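PDB 3QWU: DNA ligase from Aquifex aeolicus, which probably joins nucleic acid ends in an ATP-dependent reaction, and binds adenosine and calcium. Local coordinates for residues A[157-162]-A[174-179]. Residues are numbered along the deposited sequence; the frame is centred on the assembly and turned at random.
Sequences FDFMKK and MELIEK. With ADN (adenosine), chain C.
Phe159 packs against Leu176 and Ile177 in a small, wholly apolar strand-to-helix contact, where edge strand 153-161 of an antiparallel sheet meets helix 170-180. Leu176 lies over one face of the Phe159 ring: its CD1 sits 4.1 Å from the ring centroid, 17° off the normal and displaced toward the rim, a CH-pi contact. The Leu176 CB comes within 3.8 Å of Phe159 CE2. At the ring's edge, near its plane, Ile177 CG1 approaches CE2 of Phe159 to 4.1 Å. Ile120 of helix 119-123 and Leu168 touch both Phe159 and Leu176. Two residues earlier, Phe157 turns away from the helix toward adenosine. With CG between its backbone N and carbonyl carbon (chi1 59°), the ring lies over the adenine, with Phe157 CD1 3.4 Å from C2 of adenosine. Were Phe157 an alanine, that face of the base would probably lose its aromatic cover and the adenine would be freer to shift. Phe157 and Asp158 both pair with Cys130, a classic beta bulge, and Asp158 bridges to Lys173, Lys219 and Arg227. The chemistry thus divides along the strand: apolar packing and a CH-pi contact join Phe159 to the helix, while Phe157 offers its ring to the nucleoside.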
# COMPACT_ATOMS: atom_id res chain seq x y z
N PHE A 157 -7.29 11.37 29.37
CA PHE A 157 -8.05 10.14 29.18
C PHE A 157 -7.53 8.98 30.05
O PHE A 157 -8.17 7.91 30.12
CB PHE A 157 -8.03 9.72 27.69
CG PHE A 157 -6.66 9.50 27.11
CD1 PHE A 157 -5.91 8.40 27.45
CD2 PHE A 157 -6.11 10.40 26.23
CE1 PHE A 157 -4.61 8.26 26.89
CE2 PHE A 157 -4.83 10.23 25.71
CZ PHE A 157 -4.09 9.18 26.06
N ASP A 158 -6.37 9.15 30.69
CA ASP A 158 -5.89 8.08 31.58
C ASP A 158 -4.90 8.62 32.64
O ASP A 158 -4.36 9.74 32.50
CB ASP A 158 -5.29 6.89 30.76
CG ASP A 158 -6.37 5.80 30.35
OD1 ASP A 158 -7.20 5.41 31.22
OD2 ASP A 158 -6.36 5.33 29.17
N PHE A 159 -4.73 7.86 33.71
CA PHE A 159 -3.60 8.04 34.60
C PHE A 159 -2.86 6.73 34.70
O PHE A 159 -3.46 5.66 34.74
CB PHE A 159 -4.01 8.44 36.02
CG PHE A 159 -4.68 9.78 36.13
CD1 PHE A 159 -3.93 10.92 36.19
CD2 PHE A 159 -6.06 9.89 36.21
CE1 PHE A 159 -4.55 12.14 36.30
CE2 PHE A 159 -6.69 11.14 36.33
CZ PHE A 159 -5.94 12.25 36.34
N MET A 160 -1.55 6.83 34.68
CA MET A 160 -0.69 5.74 34.97
C MET A 160 0.02 6.16 36.22
O MET A 160 -0.26 7.23 36.74
CB MET A 160 0.25 5.52 33.80
CG MET A 160 -0.49 4.92 32.60
SD MET A 160 0.52 4.64 31.14
CE MET A 160 1.57 3.24 31.61
N LYS A 161 0.95 5.33 36.68
CA LYS A 161 1.73 5.60 37.86
C LYS A 161 3.20 5.33 37.56
O LYS A 161 3.53 4.39 36.90
CB LYS A 161 1.27 4.67 39.01
CG LYS A 161 0.19 5.27 39.94
CD LYS A 161 -0.35 4.30 41.06
CE LYS A 161 -0.75 5.10 42.34
NZ LYS A 161 -1.88 4.50 43.16
N LYS A 162 4.10 6.13 38.11
CA LYS A 162 5.52 5.86 37.98
C LYS A 162 5.86 4.41 38.37
O LYS A 162 5.36 3.89 39.39
CB LYS A 162 6.36 6.81 38.88
CG LYS A 162 6.66 8.19 38.26
CD LYS A 162 7.09 9.20 39.32
CE LYS A 162 7.14 10.64 38.78
NZ LYS A 162 7.22 11.63 39.88
N MET A 174 -12.09 9.24 37.19
CA MET A 174 -13.14 10.25 37.21
C MET A 174 -13.09 11.09 38.51
O MET A 174 -13.34 12.27 38.46
CB MET A 174 -14.52 9.64 36.89
CG MET A 174 -14.58 9.17 35.42
SD MET A 174 -16.00 8.19 34.75
CE MET A 174 -17.42 9.30 35.07
N GLU A 175 -12.64 10.52 39.63
CA GLU A 175 -12.50 11.28 40.88
C GLU A 175 -11.36 12.30 40.84
O GLU A 175 -11.55 13.45 41.27
CB GLU A 175 -12.34 10.36 42.09
CG GLU A 175 -13.69 9.97 42.72
CD GLU A 175 -13.73 8.53 43.29
OE1 GLU A 175 -12.68 8.05 43.78
OE2 GLU A 175 -14.82 7.90 43.24
N LEU A 176 -10.19 11.91 40.32
CA LEU A 176 -9.10 12.87 40.21
C LEU A 176 -9.43 14.04 39.29
O LEU A 176 -9.05 15.17 39.57
CB LEU A 176 -7.82 12.22 39.76
CG LEU A 176 -7.22 11.29 40.81
CD1 LEU A 176 -6.26 10.31 40.13
CD2 LEU A 176 -6.51 12.06 42.04
N ILE A 177 -10.12 13.77 38.19
CA ILE A 177 -10.47 14.80 37.21
C ILE A 177 -11.49 15.75 37.80
O ILE A 177 -11.40 16.97 37.60
CB ILE A 177 -11.07 14.17 35.97
CG1 ILE A 177 -10.01 13.34 35.22
CG2 ILE A 177 -11.65 15.23 35.04
CD1 ILE A 177 -10.61 12.43 34.09
N GLU A 178 -12.44 15.23 38.56
CA GLU A 178 -13.44 16.08 39.20
C GLU A 178 -12.76 16.94 40.31
O GLU A 178 -12.97 18.15 40.38
CB GLU A 178 -14.64 15.25 39.69
CG GLU A 178 -15.50 15.88 40.81
CD GLU A 178 -16.66 16.81 40.32
OE1 GLU A 178 -16.63 17.34 39.17
OE2 GLU A 178 -17.61 17.02 41.13
N LYS A 179 -11.88 16.33 41.09
CA LYS A 179 -11.26 17.04 42.21
C LYS A 179 -10.45 18.25 41.74
O LYS A 179 -10.65 19.36 42.24
CB LYS A 179 -10.37 16.09 43.00
CG LYS A 179 -9.83 16.67 44.29
CD LYS A 179 -9.06 15.65 45.08
CE LYS A 179 -8.38 16.28 46.26
NZ LYS A 179 -7.06 15.67 46.51
O5' ADN C . -3.78 4.21 20.34
C5' ADN C . -4.92 5.06 20.51
C4' ADN C . -4.46 6.50 20.68
O4' ADN C . -5.59 7.43 20.66
C3' ADN C . -3.78 6.70 22.02
O3' ADN C . -2.37 6.47 22.02
C2' ADN C . -4.13 8.14 22.40
O2' ADN C . -3.05 9.01 22.14
C1' ADN C . -5.34 8.53 21.56
N9 ADN C . -6.57 8.76 22.34
C8 ADN C . -7.44 9.76 22.07
N7 ADN C . -8.49 9.76 22.93
C5 ADN C . -8.28 8.70 23.75
C6 ADN C . -9.03 8.10 24.85
N6 ADN C . -10.20 8.69 25.22
N1 ADN C . -8.49 7.02 25.50
C2 ADN C . -7.32 6.47 25.08
N3 ADN C . -6.59 6.96 24.03
C4 ADN C . -7.02 8.05 23.37